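Local coordinates for protein rubber oxygenase (PDB 5O1L) that catalyses the oxidative cleavage of poly(cis-1,4-isoprene), using non-covalently bound heme b to add oxygen at the double bonds of rubber, at residues I128-G131 against A132-L136; E148-A151 against V152-K156; R164-K167 against T168-G172; V229-H232 against S233-F237; A302-E305 against V306-I310. All coordinates share one frame; numbering follows the deposited sequence.

Contact 1 (I128-G131 against A132-L136)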
# COMPACT_ATOMS: atom_id res chain seq x y z
N ILE A 128 -15.06 -6.57 -0.92
CA ILE A 128 -15.45 -5.84 0.30
C ILE A 128 -14.40 -6.00 1.40
O ILE A 128 -14.05 -5.04 2.13
CB ILE A 128 -16.86 -6.23 0.78
CG1 ILE A 128 -17.30 -5.27 1.90
CG2 ILE A 128 -16.97 -7.64 1.16
CD1 ILE A 128 -18.73 -5.55 2.30
N TYR A 129 -13.87 -7.23 1.54
CA TYR A 129 -12.90 -7.50 2.58
C TYR A 129 -11.57 -6.89 2.29
O TYR A 129 -11.00 -6.18 3.13
CB TYR A 129 -12.74 -9.03 2.81
CG TYR A 129 -14.07 -9.71 3.00
CD1 TYR A 129 -14.88 -9.32 4.06
CD2 TYR A 129 -14.51 -10.67 2.09
CE1 TYR A 129 -16.15 -9.82 4.20
CE2 TYR A 129 -15.77 -11.21 2.24
CZ TYR A 129 -16.56 -10.79 3.32
OH TYR A 129 -17.91 -11.25 3.56
N VAL A 130 -11.07 -7.09 1.07
CA VAL A 130 -9.77 -6.49 0.72
C VAL A 130 -9.82 -4.97 0.78
O VAL A 130 -8.91 -4.29 1.27
CB VAL A 130 -9.35 -6.99 -0.64
CG1 VAL A 130 -8.16 -6.41 -1.13
CG2 VAL A 130 -9.15 -8.49 -0.65
N GLY A 131 -10.90 -4.43 0.25
CA GLY A 131 -11.01 -2.97 0.18
C GLY A 131 -11.14 -2.37 1.57
O GLY A 131 -10.59 -1.29 1.85
N ALA A 132 -11.87 -3.02 2.46
CA ALA A 132 -12.02 -2.52 3.82
C ALA A 132 -10.69 -2.63 4.57
O ALA A 132 -10.30 -1.75 5.32
CB ALA A 132 -13.10 -3.28 4.56
N LEU A 133 -10.01 -3.74 4.34
CA LEU A 133 -8.71 -3.93 4.97
C LEU A 133 -7.66 -2.97 4.48
O LEU A 133 -6.91 -2.45 5.32
CB LEU A 133 -8.24 -5.38 4.77
CG LEU A 133 -9.03 -6.39 5.61
CD1 LEU A 133 -8.84 -7.77 5.16
CD2 LEU A 133 -8.63 -6.28 7.10
N TYR A 134 -7.57 -2.70 3.19
CA TYR A 134 -6.67 -1.67 2.71
C TYR A 134 -7.03 -0.32 3.25
O TYR A 134 -6.16 0.40 3.73
CB TYR A 134 -6.62 -1.59 1.20
CG TYR A 134 -6.03 -2.78 0.42
CD1 TYR A 134 -4.96 -3.47 0.86
CD2 TYR A 134 -6.52 -3.07 -0.85
CE1 TYR A 134 -4.45 -4.54 0.10
CE2 TYR A 134 -6.02 -4.13 -1.60
CZ TYR A 134 -4.99 -4.86 -1.05
OH TYR A 134 -4.54 -5.90 -1.87
N GLY A 135 -8.28 0.04 3.17
CA GLY A 135 -8.70 1.43 3.43
C GLY A 135 -8.68 1.76 4.87
O GLY A 135 -8.20 2.88 5.26
N LEU A 136 -9.24 0.93 5.72
CA LEU A 136 -9.28 1.18 7.13
C LEU A 136 -8.11 0.58 7.78
O LEU A 136 -7.43 1.32 8.49
CB LEU A 136 -10.59 0.72 7.78
CG LEU A 136 -11.78 1.42 7.22
CD1 LEU A 136 -13.04 0.81 7.82
CD2 LEU A 136 -11.74 2.92 7.47
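Val130 and Tyr134 stand one turn apart on helix 127-142, where Val130 O accepts from Tyr134 N at 2.8 Å. Tyr134 keeps its CG beside its own backbone N (chi1 -66°), which brings CG to 3.4 Å from Val130 O. The two side chains lie side by side and point the same way, with the valine methyl CG1 oblique to the phenol ring, although the modelled approach is too close to be trusted. Leu133 repeats the pattern a residue earlier, its CG resting 3.2 Å from Tyr129 O. The backbone here is alpha-helical: Ala132, Leu133, Tyr134 and Gly135 each donate to the carbonyl four residues back, and a wider pi-type turn is superposed at 133-136. The packed flank continues into helix 224-244, where Met242 meets both Val130 and Leu133, while Tyr134 OH is hydrogen-bonded to Tyr257 and Trp261. Tyr129 is buried too, its ring leading away toward Trp355 and Val359 of helix 345-362. The more open side is that of Ile128, which is partly exposed. Its side chain points away from 132-136, packs on Glu379 and Arg383 of helix 373-393, and lays CG2 over the centre of the Tyr129 ring, 3.7 Å above its plane.

Contact 2 (E148-A151 against V152-K156). With HEM (protoporphyrin IX containing Fe), chain C; IMD (imidazole), chain D; IMD (imidazole), chain E.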
# COMPACT_ATOMS: atom_id res chain seq x y z
N GLU A 148 6.83 6.40 7.26
CA GLU A 148 5.86 6.69 6.25
C GLU A 148 5.08 7.93 6.70
O GLU A 148 4.84 8.82 5.87
CB GLU A 148 4.97 5.45 6.05
CG GLU A 148 4.00 5.59 4.87
CD GLU A 148 3.07 4.43 4.69
OE1 GLU A 148 3.36 3.35 5.17
OE2 GLU A 148 2.00 4.71 4.08
N SER A 149 4.64 7.96 7.97
CA SER A 149 3.87 9.11 8.46
C SER A 149 4.68 10.40 8.33
O SER A 149 4.12 11.41 7.85
CB SER A 149 3.48 8.95 9.90
OG SER A 149 2.53 7.87 10.04
N ARG A 150 5.96 10.39 8.71
CA ARG A 150 6.77 11.60 8.61
C ARG A 150 7.00 12.03 7.21
O ARG A 150 6.89 13.21 6.90
CB ARG A 150 8.10 11.49 9.37
CG ARG A 150 7.90 11.47 10.86
CD ARG A 150 9.20 11.55 11.63
NE ARG A 150 8.82 11.76 13.01
CZ ARG A 150 8.95 10.90 14.00
NH1 ARG A 150 9.52 9.69 13.79
NH2 ARG A 150 8.51 11.29 15.22
N ALA A 151 7.27 11.10 6.30
CA ALA A 151 7.46 11.47 4.92
C ALA A 151 6.21 12.11 4.33
O ALA A 151 6.31 13.09 3.60
CB ALA A 151 7.93 10.25 4.07
N VAL A 152 5.05 11.52 4.57
CA VAL A 152 3.85 12.03 3.99
C VAL A 152 3.53 13.39 4.62
O VAL A 152 3.14 14.33 3.91
CB VAL A 152 2.70 11.02 4.17
CG1 VAL A 152 1.37 11.62 3.76
CG2 VAL A 152 2.98 9.77 3.31
N TYR A 153 3.71 13.48 5.92
CA TYR A 153 3.37 14.71 6.65
C TYR A 153 4.21 15.87 6.16
O TYR A 153 3.71 16.97 6.01
CB TYR A 153 3.57 14.53 8.14
CG TYR A 153 3.13 15.71 9.01
CD1 TYR A 153 1.88 15.77 9.55
CD2 TYR A 153 4.04 16.70 9.31
CE1 TYR A 153 1.49 16.86 10.33
CE2 TYR A 153 3.68 17.80 10.08
CZ TYR A 153 2.43 17.85 10.56
OH TYR A 153 2.13 18.97 11.33
N TYR A 154 5.51 15.66 6.01
CA TYR A 154 6.44 16.75 5.62
C TYR A 154 6.62 16.96 4.14
O TYR A 154 7.27 17.93 3.76
CB TYR A 154 7.82 16.56 6.29
CG TYR A 154 7.76 16.65 7.78
CD1 TYR A 154 7.37 17.87 8.40
CD2 TYR A 154 8.15 15.62 8.58
CE1 TYR A 154 7.31 17.97 9.76
CE2 TYR A 154 8.09 15.70 9.94
CZ TYR A 154 7.72 16.92 10.53
OH TYR A 154 7.63 16.98 11.88
N SER A 155 6.01 16.15 3.27
CA SER A 155 6.16 16.35 1.80
C SER A 155 5.40 17.59 1.33
O SER A 155 4.28 17.79 1.75
CB SER A 155 5.67 15.11 1.05
OG SER A 155 6.78 14.31 0.96
N LYS A 156 6.05 18.41 0.49
CA LYS A 156 5.59 19.79 0.21
C LYS A 156 5.11 20.09 -1.20
O LYS A 156 4.24 20.96 -1.37
CB LYS A 156 6.69 20.81 0.62
CG LYS A 156 6.89 20.94 2.12
CD LYS A 156 5.59 21.39 2.81
CE LYS A 156 5.44 20.89 4.23
NZ LYS A 156 4.12 20.21 4.46
CHA HEM C . 3.82 8.86 -3.18
CHB HEM C . 2.62 4.27 -3.32
CHC HEM C . 5.94 3.30 -0.01
CHD HEM C . 6.36 7.99 0.80
C1A HEM C . 3.28 7.66 -3.50
C2A HEM C . 2.29 7.53 -4.54
C3A HEM C . 1.92 6.24 -4.55
C4A HEM C . 2.68 5.56 -3.60
CMA HEM C . 0.86 5.67 -5.47
CAA HEM C . 1.72 8.64 -5.47
CBA HEM C . 0.58 9.38 -4.74
CGA HEM C . -0.25 10.11 -5.73
O1A HEM C . 0.27 11.17 -6.11
O2A HEM C . -1.37 9.61 -6.14
C1B HEM C . 3.46 3.59 -2.44
C2B HEM C . 3.40 2.18 -2.27
C3B HEM C . 4.32 1.85 -1.37
C4B HEM C . 4.96 3.09 -0.94
CMB HEM C . 2.48 1.20 -2.98
CAB HEM C . 4.83 0.62 -0.83
CBB HEM C . 4.40 -0.70 -1.15
C1C HEM C . 6.37 4.51 0.52
C2C HEM C . 7.18 4.59 1.72
C3C HEM C . 7.30 5.93 1.90
C4C HEM C . 6.50 6.58 0.88
CMC HEM C . 7.82 3.45 2.45
CAC HEM C . 8.02 6.62 2.99
CBC HEM C . 8.89 6.12 3.95
C1D HEM C . 5.69 8.62 -0.21
C2D HEM C . 5.67 10.09 -0.39
C3D HEM C . 4.97 10.35 -1.49
C4D HEM C . 4.58 9.05 -2.03
CMD HEM C . 6.28 11.02 0.59
CAD HEM C . 4.63 11.74 -2.08
CBD HEM C . 3.37 12.23 -1.38
CGD HEM C . 3.05 13.64 -1.88
O1D HEM C . 1.96 13.79 -2.48
O2D HEM C . 3.82 14.63 -1.72
NA HEM C . 3.53 6.44 -2.96
NB HEM C . 4.39 4.06 -1.60
NC HEM C . 5.93 5.71 0.03
ND HEM C . 5.09 8.03 -1.27
FE HEM C . 4.76 6.07 -1.46
N1 IMD D . 2.13 6.20 1.73
C2 IMD D . 3.13 5.64 1.04
N3 IMD D . 3.19 6.30 -0.10
C4 IMD D . 2.27 7.30 -0.12
C5 IMD D . 1.59 7.21 1.06
N1 IMD E . 0.34 2.86 3.71
C2 IMD E . -0.93 2.90 3.24
N3 IMD E . -1.54 1.76 3.56
C4 IMD E . -0.63 0.99 4.22
C5 IMD E . 0.57 1.69 4.33
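Val152 meets Glu148 one turn back, its N donating to Glu148 O at 3.0 Å, and its methyl CG2 lies 3.7 Å from C5 of the iron-bound imidazole. Glu148 reaches the same imidazole with its carboxylate: CG trans to the backbone N (chi1 -174°) and an extended chain carry OE2 over the heme. OE2 accepts 2.8 Å from N1 of that imidazole and a short 2.5 Å from N1 of a second one, while OE1 is held by Thr230. Tyr153 bonds through its N to Ser149 O and swings its ring outward, placing CD2 3.5 Å above the plane of the Tyr154 ring, near the rim. Tyr154 donates its N to Arg150 O, and ring atom CD2 comes obliquely to 3.2 Å from that same oxygen; its hydroxyl is bonded to Glu299. Ser155 leaves the helix. Its OG gives Ala151 O a 2.9 Å bond, next to a weak one from its own N, and lies 3.3 Å from the heme methyl CMD. Helix 146-154 thus forms a wall of the heme pocket, with Glu148 beside the iron site, where imidazole fills one axial position and His198 is the inferred protein ligand.

Contact 3 (R164-K167 against T168-G172). With HEM (protoporphyrin IX containing Fe), chain C.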
# COMPACT_ATOMS: atom_id res chain seq x y z
N ARG A 164 -3.53 13.93 0.38
CA ARG A 164 -2.41 13.00 0.59
C ARG A 164 -2.77 11.80 1.42
O ARG A 164 -2.30 10.68 1.11
CB ARG A 164 -1.20 13.70 1.22
CG ARG A 164 -0.59 14.71 0.25
CD ARG A 164 0.91 15.01 0.44
NE ARG A 164 1.24 15.44 1.79
CZ ARG A 164 1.24 16.69 2.26
NH1 ARG A 164 0.98 17.72 1.51
NH2 ARG A 164 1.53 16.88 3.53
N ILE A 165 -3.50 12.00 2.51
CA ILE A 165 -3.81 10.88 3.39
C ILE A 165 -4.91 10.03 2.78
O ILE A 165 -4.89 8.80 2.97
CB ILE A 165 -4.04 11.34 4.87
CG1 ILE A 165 -3.80 10.21 5.91
CG2 ILE A 165 -5.45 11.74 5.05
CD1 ILE A 165 -2.41 9.54 5.95
N ALA A 166 -5.84 10.63 2.06
CA ALA A 166 -6.85 9.88 1.31
C ALA A 166 -6.17 8.95 0.32
O ALA A 166 -6.51 7.74 0.24
CB ALA A 166 -7.80 10.80 0.57
N LYS A 167 -5.16 9.47 -0.37
CA LYS A 167 -4.39 8.61 -1.32
C LYS A 167 -3.57 7.53 -0.63
O LYS A 167 -3.46 6.41 -1.14
CB LYS A 167 -3.55 9.42 -2.25
CG LYS A 167 -4.39 10.25 -3.20
CD LYS A 167 -3.46 11.17 -3.97
CE LYS A 167 -4.28 11.97 -4.97
NZ LYS A 167 -3.40 13.01 -5.53
N THR A 168 -3.04 7.83 0.54
CA THR A 168 -2.34 6.83 1.35
C THR A 168 -3.31 5.68 1.70
O THR A 168 -2.96 4.47 1.58
CB THR A 168 -1.82 7.44 2.68
OG1 THR A 168 -0.93 8.53 2.35
CG2 THR A 168 -1.10 6.42 3.52
N ALA A 169 -4.50 6.03 2.14
CA ALA A 169 -5.46 4.99 2.52
C ALA A 169 -5.94 4.15 1.33
O ALA A 169 -6.38 3.01 1.55
CB ALA A 169 -6.63 5.58 3.33
N ARG A 170 -5.78 4.62 0.12
CA ARG A 170 -6.17 3.89 -1.07
C ARG A 170 -5.05 2.98 -1.62
O ARG A 170 -5.25 2.32 -2.64
CB ARG A 170 -6.61 4.86 -2.15
CG ARG A 170 -8.04 5.35 -1.91
CD ARG A 170 -8.62 5.94 -3.17
NE ARG A 170 -8.19 7.30 -3.42
CZ ARG A 170 -8.66 8.37 -2.79
NH1 ARG A 170 -9.56 8.29 -1.81
NH2 ARG A 170 -8.20 9.54 -3.12
N LEU A 171 -3.90 2.95 -0.97
CA LEU A 171 -2.87 2.08 -1.47
C LEU A 171 -3.42 0.67 -1.28
O LEU A 171 -4.07 0.29 -0.22
CB LEU A 171 -1.51 2.22 -0.81
CG LEU A 171 -0.82 3.56 -0.86
CD1 LEU A 171 0.49 3.43 -0.13
CD2 LEU A 171 -0.68 4.03 -2.29
N GLY A 172 -3.14 -0.10 -2.28
CA GLY A 172 -3.64 -1.43 -2.44
C GLY A 172 -4.67 -1.50 -3.53
O GLY A 172 -4.79 -2.49 -4.20
CHA HEM C . 3.82 8.86 -3.18
CHB HEM C . 2.62 4.27 -3.32
CHC HEM C . 5.94 3.30 -0.01
CHD HEM C . 6.36 7.99 0.80
C1A HEM C . 3.28 7.66 -3.50
C2A HEM C . 2.29 7.53 -4.54
C3A HEM C . 1.92 6.24 -4.55
C4A HEM C . 2.68 5.56 -3.60
CMA HEM C . 0.86 5.67 -5.47
CAA HEM C . 1.72 8.64 -5.47
CBA HEM C . 0.58 9.38 -4.74
CGA HEM C . -0.25 10.11 -5.73
O1A HEM C . 0.27 11.17 -6.11
O2A HEM C . -1.37 9.61 -6.14
C1B HEM C . 3.46 3.59 -2.44
C2B HEM C . 3.40 2.18 -2.27
C3B HEM C . 4.32 1.85 -1.37
C4B HEM C . 4.96 3.09 -0.94
CMB HEM C . 2.48 1.20 -2.98
CAB HEM C . 4.83 0.62 -0.83
CBB HEM C . 4.40 -0.70 -1.15
C1C HEM C . 6.37 4.51 0.52
C2C HEM C . 7.18 4.59 1.72
C3C HEM C . 7.30 5.93 1.90
C4C HEM C . 6.50 6.58 0.88
CMC HEM C . 7.82 3.45 2.45
CAC HEM C . 8.02 6.62 2.99
CBC HEM C . 8.89 6.12 3.95
C1D HEM C . 5.69 8.62 -0.21
C2D HEM C . 5.67 10.09 -0.39
C3D HEM C . 4.97 10.35 -1.49
C4D HEM C . 4.58 9.05 -2.03
CMD HEM C . 6.28 11.02 0.59
CAD HEM C . 4.63 11.74 -2.08
CBD HEM C . 3.37 12.23 -1.38
CGD HEM C . 3.05 13.64 -1.88
O1D HEM C . 1.96 13.79 -2.48
O2D HEM C . 3.82 14.63 -1.72
NA HEM C . 3.53 6.44 -2.96
NB HEM C . 4.39 4.06 -1.60
NC HEM C . 5.93 5.71 0.03
ND HEM C . 5.09 8.03 -1.27
FE HEM C . 4.76 6.07 -1.46
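Thr168 gives both of its donors to Arg164 O: OG1 at 2.8 Å and the backbone N at 3.0 Å, arriving from opposite faces of the carbonyl plane. The hydroxyl gets there because OG1 sits beside the backbone N (chi1 -59°), folded back along the helix, while CB touches Ile165 CD1 at 3.9 Å. Lys167 meets the following turn through CG, 3.9 Å from Arg170 NH2 in the conformer described. Its fully extended chain then passes along a heme propionate, CD lying 3.4 Å from O2A, and ends with NZ 4.0 Å from the same oxygen, an approach that may help to stabilise the negative charge of the propionate. Arg170 follows the last helical residue, and its N bonds Lys167 O at 3.2 Å and, more weakly, Ala166 O. Its side chain has two deposited conformers; in this one alone, bent at chi3, the guanidinium lays a face over Ala166 O, so that placement is tentative. Beyond it, Leu171 puts CD2 3.5 Å from the heme meso carbon CHB. Helix 161-169 lies among three others, Thr168 packing on helix 146-154, Ile165 on helix 298-313, and Ala169, with Arg170 just past the helix end, on helix 373-393.

Contact 4 (V229-H232 against S233-F237)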
# COMPACT_ATOMS: atom_id res chain seq x y z
N VAL A 229 8.60 -2.60 4.48
CA VAL A 229 7.76 -2.43 5.66
C VAL A 229 6.35 -2.11 5.29
O VAL A 229 5.36 -2.70 5.78
CB VAL A 229 8.40 -1.39 6.64
CG1 VAL A 229 7.40 -1.06 7.73
CG2 VAL A 229 9.68 -1.91 7.20
N THR A 230 6.17 -1.09 4.46
CA THR A 230 4.89 -0.66 3.96
C THR A 230 4.20 -1.84 3.20
O THR A 230 2.98 -2.12 3.35
CB THR A 230 5.01 0.64 3.19
OG1 THR A 230 5.31 1.64 4.18
CG2 THR A 230 3.72 0.94 2.51
N TRP A 231 4.98 -2.57 2.39
CA TRP A 231 4.43 -3.73 1.69
C TRP A 231 3.80 -4.76 2.69
O TRP A 231 2.72 -5.29 2.44
CB TRP A 231 5.57 -4.37 0.90
CG TRP A 231 5.23 -5.45 -0.05
CD1 TRP A 231 5.06 -5.32 -1.41
CD2 TRP A 231 5.12 -6.85 0.18
NE1 TRP A 231 4.85 -6.54 -2.01
CE2 TRP A 231 4.85 -7.50 -1.04
CE3 TRP A 231 5.17 -7.65 1.31
CZ2 TRP A 231 4.76 -8.88 -1.15
CZ3 TRP A 231 5.05 -9.02 1.19
CH2 TRP A 231 4.81 -9.62 -0.00
N HIS A 232 4.47 -4.99 3.82
CA HIS A 232 3.95 -5.91 4.83
C HIS A 232 2.68 -5.40 5.47
O HIS A 232 1.83 -6.20 5.84
CB HIS A 232 5.01 -6.20 5.85
CG HIS A 232 6.01 -7.17 5.33
ND1 HIS A 232 5.72 -8.43 4.90
CD2 HIS A 232 7.35 -7.02 5.13
CE1 HIS A 232 6.84 -9.02 4.49
NE2 HIS A 232 7.84 -8.18 4.65
N SER A 233 2.53 -4.08 5.54
CA SER A 233 1.30 -3.44 6.09
C SER A 233 0.14 -3.58 5.13
O SER A 233 -1.00 -3.40 5.58
CB SER A 233 1.54 -1.99 6.43
OG SER A 233 1.45 -1.14 5.33
N LEU A 234 0.41 -3.97 3.91
CA LEU A 234 -0.55 -4.18 2.85
C LEU A 234 -0.72 -5.64 2.59
O LEU A 234 -1.57 -6.26 3.23
CB LEU A 234 -0.08 -3.43 1.57
CG LEU A 234 -0.19 -1.92 1.73
CD1 LEU A 234 0.70 -1.19 0.72
CD2 LEU A 234 -1.64 -1.50 1.54
N ALA A 235 0.07 -6.27 1.76
CA ALA A 235 -0.09 -7.68 1.37
C ALA A 235 -0.18 -8.65 2.56
O ALA A 235 -1.11 -9.42 2.69
CB ALA A 235 1.02 -8.09 0.48
N THR A 236 0.86 -8.63 3.39
CA THR A 236 0.92 -9.68 4.41
C THR A 236 -0.21 -9.48 5.42
O THR A 236 -0.78 -10.47 5.92
CB THR A 236 2.28 -9.57 5.15
OG1 THR A 236 3.26 -9.54 4.08
CG2 THR A 236 2.55 -10.77 5.93
N PHE A 237 -0.47 -8.23 5.79
CA PHE A 237 -1.57 -7.93 6.71
C PHE A 237 -2.92 -8.33 6.17
O PHE A 237 -3.71 -9.01 6.85
CB PHE A 237 -1.57 -6.39 6.97
CG PHE A 237 -2.81 -5.90 7.70
CD1 PHE A 237 -2.97 -6.14 8.98
CD2 PHE A 237 -3.75 -5.17 7.00
CE1 PHE A 237 -4.14 -5.62 9.68
CE2 PHE A 237 -4.89 -4.69 7.62
CZ PHE A 237 -5.04 -4.92 8.95
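Ala235 CB stands over a face of the Trp231 indole in a CH-pi contact, 4.0 Å from the centroid of the six-membered ring and 3° off its normal. The indole can lie there because CG is anti to the backbone N (chi1 -171°), so that the ring sweeps along the helix toward the next turn. It meets Trp261 edge-to-face and gives NE1 to Trp261 O. The neighbouring His232 ring has Trp231 CE3 over one face.

Side-chain hydrogen bonds come next. His232 ND1 and Thr236 OG1 are joined at 2.8 Å, the hydroxyl lying at the imidazole edge near its plane; NE2 is bonded to Gln285, so both ring nitrogens are engaged and the ring's rotation is fixed. Ser233 OG donates to Thr230 O at 2.7 Å, in the carbonyl plane and on a lone pair.

Between these groups helix 224-244 departs from alpha geometry, with a pi-type turn at 233-236. Phe237 N reaches back five residues to His232 O at 3.1 Å, whereas Leu234 N makes a three-residue, 3-10-type bond to Trp231 O at 3.0 Å. Ala235 N adds a weak bond to Trp231 O.

Apolar contact is slighter: Thr230 CG2 and Leu234 CD1 lie 4.1 Å apart, side by side. Thr230 itself lines the heme pocket, its hydroxyl turned to Glu148, while Leu234 packs on Trp261 and Phe237 turns to Ser138 and Met141 of helix 127-142.

Contact 5 (A302-E305 against V306-I310)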
# COMPACT_ATOMS: atom_id res chain seq x y z
N ALA A 302 -1.59 13.46 13.71
CA ALA A 302 -2.24 14.43 12.86
C ALA A 302 -2.90 13.73 11.72
O ALA A 302 -4.02 14.00 11.41
CB ALA A 302 -1.23 15.45 12.33
N LEU A 303 -2.19 12.79 11.10
CA LEU A 303 -2.76 12.09 9.96
C LEU A 303 -3.96 11.19 10.30
O LEU A 303 -4.88 11.11 9.52
CB LEU A 303 -1.67 11.25 9.29
CG LEU A 303 -0.50 12.03 8.70
CD1 LEU A 303 0.65 11.16 8.17
CD2 LEU A 303 -0.95 12.95 7.63
N THR A 304 -3.92 10.52 11.44
CA THR A 304 -5.05 9.70 11.88
C THR A 304 -6.33 10.57 11.93
O THR A 304 -7.40 10.16 11.50
CB THR A 304 -4.79 9.12 13.26
OG1 THR A 304 -3.53 8.43 13.28
CG2 THR A 304 -5.87 8.17 13.65
N GLU A 305 -6.21 11.76 12.51
CA GLU A 305 -7.40 12.60 12.68
C GLU A 305 -7.91 13.05 11.34
O GLU A 305 -9.12 13.00 11.08
CB GLU A 305 -7.09 13.81 13.57
CG GLU A 305 -8.02 15.00 13.36
CD GLU A 305 -7.82 16.11 14.41
OE1 GLU A 305 -6.77 16.09 15.15
OE2 GLU A 305 -8.73 17.01 14.50
N VAL A 306 -7.00 13.37 10.42
CA VAL A 306 -7.41 13.73 9.07
C VAL A 306 -8.10 12.54 8.39
O VAL A 306 -9.16 12.70 7.81
CB VAL A 306 -6.26 14.24 8.19
CG1 VAL A 306 -6.76 14.49 6.79
CG2 VAL A 306 -5.72 15.57 8.73
N LEU A 307 -7.50 11.35 8.44
CA LEU A 307 -8.12 10.21 7.78
C LEU A 307 -9.48 9.87 8.41
O LEU A 307 -10.43 9.58 7.69
CB LEU A 307 -7.21 9.00 7.88
CG LEU A 307 -7.67 7.71 7.18
CD1 LEU A 307 -7.97 7.98 5.72
CD2 LEU A 307 -6.56 6.66 7.31
N LEU A 308 -9.58 9.88 9.73
CA LEU A 308 -10.87 9.54 10.36
C LEU A 308 -11.97 10.51 9.93
O LEU A 308 -13.10 10.10 9.69
CB LEU A 308 -10.74 9.49 11.87
CG LEU A 308 -10.00 8.34 12.44
CD1 LEU A 308 -9.75 8.56 13.92
CD2 LEU A 308 -10.71 7.01 12.18
N GLY A 309 -11.57 11.78 9.77
CA GLY A 309 -12.47 12.79 9.26
C GLY A 309 -12.90 12.58 7.84
O GLY A 309 -14.08 12.72 7.54
N ILE A 310 -11.96 12.21 6.98
CA ILE A 310 -12.24 11.94 5.58
C ILE A 310 -13.27 10.80 5.47
O ILE A 310 -14.22 10.89 4.74
CB ILE A 310 -10.96 11.51 4.84
CG1 ILE A 310 -10.05 12.70 4.61
CG2 ILE A 310 -11.25 10.79 3.52
CD1 ILE A 310 -8.61 12.31 4.32
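Thr304 CG2 and Leu308 CD1 meet at 3.9 Å, two side chains lying side by side and pointing the same way one helical turn apart. The threonine torsion divides its two branches: with OG1 beside the backbone N and CG2 on the far side from it (chi1 -52°), the methyl takes the apolar contact, while the hydroxyl bonds to Gly300 O in the preceding turn and to Thr143 OG1.

Other contacts run from side-chain carbons to carbonyl oxygens. Leu308 CG is 3.3 Å from Thr304 O, and Val306 CG2 lies 3.5 Å from Ala302 O.

Backbone hydrogen bonds follow the regular alpha pattern of helix 298-313. Leu307 N to Leu303 O and Leu308 N to Thr304 O are both 2.8 Å long; Gly309 N to Glu305 O is 3.0 Å, and Val306 N to Ala302 O is longer at 3.2 Å.

Packing beyond the two segments takes several directions. On the inner flank Leu303, Val306 and Ile310 pack against Ile165, and Leu307 against Ala169, all on helix 161-169, in the catalytic domain of a family grouped with the globin clan. Leu308 faces another way, onto Arg320 and Ile323 of helix 320-331.

Glu305 is the charged residue of the two segments and is exposed. Its side chain leads away from 306-310, so that it joins the next turn through its backbone O, the acceptor for Gly309 N.

Contacts 1, 2 and 4 are mostly buried, whereas contacts 3 and 5 are partly so, contact 5 having the exposed glutamate. Each lies on a different helix, yet they interlock. Contact 3 touches all the others: its Ile165 meets Ile310 and Val306 of contact 5, its Leu171 meets Leu234 of contact 4, and Gly172 meets Tyr134 of contact 1. Contacts 2 and 3 both border the heme, where their charged groups gather with a threonine of contact 4. Contacts 1 and 5, away from the annotated sites, are chiefly backbone-bonded helix with apolar flanks, regular in contact 5. Pi-type turns occur in contacts 1 and 4, while contacts 2 and 3 run off helix ends.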